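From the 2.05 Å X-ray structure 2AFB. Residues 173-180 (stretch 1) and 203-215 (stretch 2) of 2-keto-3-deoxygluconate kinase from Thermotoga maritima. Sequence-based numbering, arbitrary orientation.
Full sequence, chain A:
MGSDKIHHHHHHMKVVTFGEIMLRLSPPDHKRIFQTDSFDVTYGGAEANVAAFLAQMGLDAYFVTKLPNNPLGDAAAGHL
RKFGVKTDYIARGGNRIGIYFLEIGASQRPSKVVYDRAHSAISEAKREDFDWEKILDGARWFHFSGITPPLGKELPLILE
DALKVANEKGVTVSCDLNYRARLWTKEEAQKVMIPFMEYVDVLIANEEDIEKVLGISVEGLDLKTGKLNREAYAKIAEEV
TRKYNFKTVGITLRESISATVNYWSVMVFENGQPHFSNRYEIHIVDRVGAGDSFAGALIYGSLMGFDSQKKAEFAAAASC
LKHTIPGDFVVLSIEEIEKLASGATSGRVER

Stretch 1 173-180: VSCDLNYR
Stretch 2 (203-215) LIANEEDIEKVLG

Strand 173-176 runs parallel to the strand that enters stretch 2 at Leu 203, their axes 13° apart and 4.8 Å at closest approach. Cys 175 pairs with Leu 203 (CA to CA 5.4 Å) and Asp 176 with Ile 204 (CA to CA 4.4 Å), each pair on its own face of the sheet. Ile 204 bonds both ways along its neighbour: its N donates to Cys 175 O (2.9 Å), and its O accepts from Leu 177 N (3.0 Å). Beyond the strand, Leu 177 turns to phi/psi -60/-37 and Asn 178 to 40/56, while Asn 206 leads stretch 2 into the helix that starts at Glu 207.

Asn 206 (chi1 p) caps that helix, its OD1 accepting from Asp 209 N at 2.9 Å. Asp 209 (chi1 m) in turn accepts through OD1 from Tyr 179 N (2.8 Å), a carboxylate satisfying a loop amide. Its OD2 lies 4.0 Å from Asp 176 OD1; water 1 sits between them, its oxygen 2.5 Å from Asp 176 OD1 and 2.6 Å from Asp 209 OD2.

Leu 177 (m, t) supplies the branched apolar plug: CD2 reaches Leu 203 CD1 (3.7 Å) and Val 213 CG1 (4.1 Å), CD1 reaches Ala 205 CB (4.0 Å). Tyr 179 (chi1 t) offers its ring face to Lys 212 CB, 4.0 Å from the ring centroid, a CH-pi contact using the lysine's aliphatic portion.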

ATOM      1  N   VAL A 173      -6.138 -24.360 -36.530  1.00 24.68           N
ATOM      2  CA  VAL A 173      -4.884 -23.824 -36.060  1.00 27.49           C
ATOM      3  C   VAL A 173      -4.817 -22.330 -36.376  1.00 29.10           C
ATOM      4  O   VAL A 173      -4.965 -21.924 -37.527  1.00 26.34           O
ATOM      5  CB  VAL A 173      -3.672 -24.537 -36.705  1.00 25.17           C
ATOM      6  CG1 VAL A 173      -2.391 -23.814 -36.422  1.00 28.84           C
ATOM      7  CG2 VAL A 173      -3.575 -25.988 -36.250  1.00 30.41           C
ATOM      8  N   SER A 174      -4.599 -21.526 -35.330  1.00 27.77           N
ATOM      9  CA  SER A 174      -4.249 -20.136 -35.485  1.00 25.41           C
ATOM     10  C   SER A 174      -2.801 -19.855 -35.018  1.00 25.06           C
ATOM     11  O   SER A 174      -2.233 -20.536 -34.144  1.00 20.49           O
ATOM     12  CB  SER A 174      -5.248 -19.236 -34.737  1.00 25.20           C
ATOM     13  OG  SER A 174      -5.140 -19.423 -33.349  1.00 27.09           O
ATOM     14  N   CYS A 175      -2.242 -18.803 -35.609  1.00 27.48           N
ATOM     15  CA  CYS A 175      -0.939 -18.270 -35.255  1.00 27.19           C
ATOM     16  C   CYS A 175      -1.000 -16.740 -35.210  1.00 25.79           C
ATOM     17  O   CYS A 175      -1.418 -16.118 -36.171  1.00 29.32           O
ATOM     18  CB  CYS A 175       0.096 -18.689 -36.297  1.00 24.78           C
ATOM     19  SG  CYS A 175       1.784 -18.057 -36.040  1.00 30.16           S
ATOM     20  N   ASP A 176      -0.586 -16.158 -34.102  1.00 25.80           N
ATOM     21  CA  ASP A 176      -0.256 -14.728 -34.042  1.00 28.70           C
ATOM     22  C   ASP A 176       1.262 -14.577 -34.268  1.00 28.73           C
ATOM     23  O   ASP A 176       2.047 -15.034 -33.465  1.00 28.27           O
ATOM     24  CB  ASP A 176      -0.658 -14.141 -32.666  1.00 26.07           C
ATOM     25  CG  ASP A 176      -0.447 -12.606 -32.561  1.00 35.97           C
ATOM     26  OD1 ASP A 176       0.354 -12.017 -33.357  1.00 31.88           O
ATOM     27  OD2 ASP A 176      -1.090 -12.000 -31.650  1.00 42.40           O
ATOM     28  N   LEU A 177       1.654 -13.925 -35.359  1.00 28.88           N
ATOM     29  CA  LEU A 177       3.031 -13.890 -35.769  1.00 32.06           C
ATOM     30  C   LEU A 177       3.946 -13.266 -34.719  1.00 32.28           C
ATOM     31  O   LEU A 177       5.060 -13.740 -34.538  1.00 29.21           O
ATOM     32  CB  LEU A 177       3.196 -13.161 -37.105  1.00 31.59           C
ATOM     33  CG  LEU A 177       2.542 -13.741 -38.356  1.00 32.15           C
ATOM     34  CD1 LEU A 177       2.890 -12.792 -39.524  1.00 34.53           C
ATOM     35  CD2 LEU A 177       3.050 -15.128 -38.652  1.00 42.20           C
ATOM     36  N   ASN A 178       3.490 -12.237 -34.024  1.00 32.15           N
ATOM     37  CA  ASN A 178       4.260 -11.676 -32.905  1.00 34.07           C
ATOM     38  C   ASN A 178       5.783 -11.591 -33.121  1.00 33.67           C
ATOM     39  O   ASN A 178       6.560 -12.157 -32.332  1.00 31.40           O
ATOM     40  CB  ASN A 178       4.012 -12.520 -31.639  1.00 33.12           C
ATOM     41  CG  ASN A 178       2.936 -11.955 -30.748  1.00 41.06           C
ATOM     42  OD1 ASN A 178       2.686 -10.743 -30.712  1.00 46.39           O
ATOM     43  ND2 ASN A 178       2.293 -12.839 -30.010  1.00 42.76           N
ATOM     44  N   TYR A 179       6.212 -10.927 -34.187  1.00 34.44           N
ATOM     45  CA  TYR A 179       7.639 -10.744 -34.426  1.00 35.77           C
ATOM     46  C   TYR A 179       8.247  -9.880 -33.323  1.00 37.14           C
ATOM     47  O   TYR A 179       7.744  -8.806 -33.024  1.00 34.96           O
ATOM     48  CB  TYR A 179       7.976 -10.097 -35.778  1.00 34.11           C
ATOM     49  CG  TYR A 179       9.479  -9.926 -35.974  1.00 30.66           C
ATOM     50  CD1 TYR A 179      10.315 -11.029 -36.128  1.00 31.37           C
ATOM     51  CD2 TYR A 179      10.079  -8.660 -35.936  1.00 37.18           C
ATOM     52  CE1 TYR A 179      11.700 -10.878 -36.287  1.00 34.40           C
ATOM     53  CE2 TYR A 179      11.457  -8.508 -36.066  1.00 35.43           C
ATOM     54  CZ  TYR A 179      12.264  -9.614 -36.235  1.00 34.44           C
ATOM     55  OH  TYR A 179      13.632  -9.442 -36.382  1.00 33.66           O
ATOM     56  N   ARG A 180       9.334 -10.380 -32.745  1.00 38.38           N
ATOM     57  CA  ARG A 180      10.170  -9.634 -31.797  1.00 37.30           C
ATOM     58  C   ARG A 180      11.626  -9.694 -32.248  1.00 36.46           C
ATOM     59  O   ARG A 180      12.242 -10.760 -32.296  1.00 31.16           O
ATOM     60  CB  ARG A 180      10.041 -10.243 -30.423  1.00 35.42           C
ATOM     61  CG  ARG A 180       8.593 -10.285 -29.911  1.00 40.21           C
ATOM     62  CD  ARG A 180       8.032  -8.880 -29.689  1.00 40.22           C
ATOM     63  NE  ARG A 180       6.768  -8.901 -28.972  1.00 47.99           N
ATOM     64  CZ  ARG A 180       5.569  -8.969 -29.538  1.00 50.32           C
ATOM     65  NH1 ARG A 180       5.419  -9.011 -30.857  1.00 55.05           N
ATOM     66  NH2 ARG A 180       4.506  -9.017 -28.770  1.00 49.96           N
ATOM     67  N   LEU A 203      -4.602 -16.477 -39.513  1.00 26.21           N
ATOM     68  CA  LEU A 203      -3.425 -15.620 -39.243  1.00 26.60           C
ATOM     69  C   LEU A 203      -3.839 -14.392 -38.493  1.00 28.14           C
ATOM     70  O   LEU A 203      -4.836 -13.736 -38.845  1.00 28.84           O
ATOM     71  CB  LEU A 203      -2.787 -15.167 -40.557  1.00 27.30           C
ATOM     72  CG  LEU A 203      -1.431 -14.477 -40.411  1.00 31.08           C
ATOM     73  CD1 LEU A 203      -0.354 -15.474 -40.036  1.00 28.86           C
ATOM     74  CD2 LEU A 203      -1.045 -13.787 -41.716  1.00 32.15           C
ATOM     75  N   ILE A 204      -3.088 -14.100 -37.438  1.00 27.79           N
ATOM     76  CA  ILE A 204      -3.262 -12.907 -36.633  1.00 30.77           C
ATOM     77  C   ILE A 204      -1.911 -12.185 -36.703  1.00 29.49           C
ATOM     78  O   ILE A 204      -0.850 -12.817 -36.561  1.00 30.24           O
ATOM     79  CB  ILE A 204      -3.668 -13.268 -35.182  1.00 29.71           C
ATOM     80  CG1 ILE A 204      -5.011 -13.985 -35.215  1.00 29.83           C
ATOM     81  CG2 ILE A 204      -3.766 -12.044 -34.342  1.00 32.53           C
ATOM     82  CD1 ILE A 204      -5.165 -15.038 -34.167  1.00 32.14           C
ATOM     83  N   ALA A 205      -1.960 -10.890 -36.989  1.00 26.76           N
ATOM     84  CA  ALA A 205      -0.748 -10.108 -37.206  1.00 32.39           C
ATOM     85  C   ALA A 205      -0.996  -8.604 -37.142  1.00 35.89           C
ATOM     86  O   ALA A 205      -2.136  -8.147 -37.017  1.00 35.46           O
ATOM     87  CB  ALA A 205      -0.170 -10.451 -38.549  1.00 29.68           C
ATOM     88  N   ASN A 206       0.097  -7.855 -37.214  1.00 36.80           N
ATOM     89  CA  ASN A 206       0.089  -6.448 -37.582  1.00 36.89           C
ATOM     90  C   ASN A 206       0.966  -6.312 -38.815  1.00 40.66           C
ATOM     91  O   ASN A 206       1.484  -7.334 -39.342  1.00 36.91           O
ATOM     92  CB  ASN A 206       0.525  -5.544 -36.416  1.00 37.23           C
ATOM     93  CG  ASN A 206       1.921  -5.851 -35.885  1.00 35.64           C
ATOM     94  OD1 ASN A 206       2.791  -6.342 -36.597  1.00 29.78           O
ATOM     95  ND2 ASN A 206       2.122  -5.579 -34.605  1.00 33.70           N
ATOM     96  N   GLU A 207       1.104  -5.086 -39.319  1.00 43.00           N
ATOM     97  CA  GLU A 207       1.799  -4.892 -40.601  1.00 44.26           C
ATOM     98  C   GLU A 207       3.288  -5.231 -40.506  1.00 42.40           C
ATOM     99  O   GLU A 207       3.827  -5.868 -41.411  1.00 39.87           O
ATOM    100  CB  GLU A 207       1.592  -3.480 -41.190  1.00 46.30           C
ATOM    101  CG  GLU A 207       2.391  -2.332 -40.542  1.00 54.78           C
ATOM    102  CD  GLU A 207       2.876  -1.311 -41.561  1.00 60.47           C
ATOM    103  OE1 GLU A 207       2.424  -0.150 -41.523  1.00 68.29           O
ATOM    104  OE2 GLU A 207       3.708  -1.680 -42.409  1.00 64.82           O
ATOM    105  N   GLU A 208       3.929  -4.841 -39.410  1.00 41.20           N
ATOM    106  CA  GLU A 208       5.322  -5.196 -39.196  1.00 42.10           C
ATOM    107  C   GLU A 208       5.498  -6.724 -39.219  1.00 38.87           C
ATOM    108  O   GLU A 208       6.371  -7.225 -39.921  1.00 39.61           O
ATOM    109  CB  GLU A 208       5.838  -4.608 -37.857  1.00 45.19           C
ATOM    110  CG  GLU A 208       7.364  -4.803 -37.571  1.00 45.94           C
ATOM    111  N   ASP A 209       4.680  -7.454 -38.457  1.00 33.92           N
ATOM    112  CA  ASP A 209       4.772  -8.903 -38.395  1.00 34.18           C
ATOM    113  C   ASP A 209       4.781  -9.489 -39.833  1.00 32.06           C
ATOM    114  O   ASP A 209       5.576 -10.347 -40.162  1.00 29.82           O
ATOM    115  CB  ASP A 209       3.604  -9.549 -37.599  1.00 33.93           C
ATOM    116  CG  ASP A 209       3.578  -9.244 -36.094  1.00 42.24           C
ATOM    117  OD1 ASP A 209       4.633  -8.963 -35.439  1.00 35.57           O
ATOM    118  OD2 ASP A 209       2.436  -9.348 -35.543  1.00 38.14           O
ATOM    119  N   ILE A 210       3.906  -9.007 -40.705  1.00 31.37           N
ATOM    120  CA  ILE A 210       3.803  -9.555 -42.064  1.00 30.97           C
ATOM    121  C   ILE A 210       5.002  -9.197 -42.927  1.00 30.85           C
ATOM    122  O   ILE A 210       5.468 -10.044 -43.672  1.00 30.91           O
ATOM    123  CB  ILE A 210       2.515  -9.095 -42.757  1.00 31.70           C
ATOM    124  CG1 ILE A 210       1.292  -9.544 -41.931  1.00 33.17           C
ATOM    125  CG2 ILE A 210       2.437  -9.593 -44.233  1.00 29.09           C
ATOM    126  CD1 ILE A 210      -0.028  -9.083 -42.469  1.00 34.97           C
ATOM    127  N   GLU A 211       5.488  -7.963 -42.866  1.00 32.31           N
ATOM    128  CA  GLU A 211       6.701  -7.598 -43.616  1.00 34.00           C
ATOM    129  C   GLU A 211       7.841  -8.476 -43.123  1.00 34.83           C
ATOM    130  O   GLU A 211       8.512  -9.100 -43.918  1.00 37.20           O
ATOM    131  CB  GLU A 211       7.066  -6.117 -43.471  1.00 35.01           C
ATOM    132  N   LYS A 212       8.033  -8.558 -41.815  1.00 35.40           N
ATOM    133  CA  LYS A 212       9.212  -9.212 -41.249  1.00 36.64           C
ATOM    134  C   LYS A 212       9.177 -10.719 -41.371  1.00 38.20           C
ATOM    135  O   LYS A 212      10.145 -11.325 -41.814  1.00 33.91           O
ATOM    136  CB  LYS A 212       9.395  -8.876 -39.767  1.00 35.83           C
ATOM    137  CG  LYS A 212       9.856  -7.444 -39.463  1.00 44.72           C
ATOM    138  CD  LYS A 212      11.244  -7.141 -40.028  1.00 47.82           C
ATOM    139  CE  LYS A 212      11.850  -5.846 -39.424  1.00 51.40           C
ATOM    140  NZ  LYS A 212      12.773  -5.208 -40.415  1.00 54.42           N
ATOM    141  N   VAL A 213       8.085 -11.328 -40.931  1.00 37.86           N
ATOM    142  CA  VAL A 213       8.043 -12.780 -40.840  1.00 39.88           C
ATOM    143  C   VAL A 213       7.675 -13.435 -42.162  1.00 39.54           C
ATOM    144  O   VAL A 213       8.082 -14.546 -42.425  1.00 39.90           O
ATOM    145  CB  VAL A 213       7.056 -13.254 -39.758  1.00 40.90           C
ATOM    146  CG1 VAL A 213       7.003 -14.786 -39.709  1.00 46.32           C
ATOM    147  CG2 VAL A 213       7.461 -12.697 -38.415  1.00 43.74           C
ATOM    148  N   LEU A 214       6.859 -12.772 -42.963  1.00 37.98           N
ATOM    149  CA  LEU A 214       6.390 -13.357 -44.188  1.00 37.20           C
ATOM    150  C   LEU A 214       7.044 -12.728 -45.405  1.00 37.68           C
ATOM    151  O   LEU A 214       6.930 -13.263 -46.500  1.00 34.54           O
ATOM    152  CB  LEU A 214       4.865 -13.265 -44.284  1.00 36.40           C
ATOM    153  CG  LEU A 214       4.036 -14.061 -43.270  1.00 33.60           C
ATOM    154  CD1 LEU A 214       2.559 -14.034 -43.696  1.00 35.64           C
ATOM    155  CD2 LEU A 214       4.507 -15.500 -43.099  1.00 35.45           C
ATOM    156  N   GLY A 215       7.732 -11.604 -45.215  1.00 38.65           N
ATOM    157  CA  GLY A 215       8.339 -10.886 -46.334  1.00 41.75           C
ATOM    158  C   GLY A 215       7.335 -10.273 -47.295  1.00 42.28           C
ATOM    159  O   GLY A 215       7.644 -10.062 -48.458  1.00 43.16           O
TER
HETATM  160  O   HOH W   1       0.833  -9.518 -33.494  1.00 29.03           O
HETATM  161  O   HOH W   2       6.424  -6.751 -34.987  1.00 44.29           O
HETATM  162  O   HOH W   3       3.607  -8.270 -32.913  1.00 34.86           O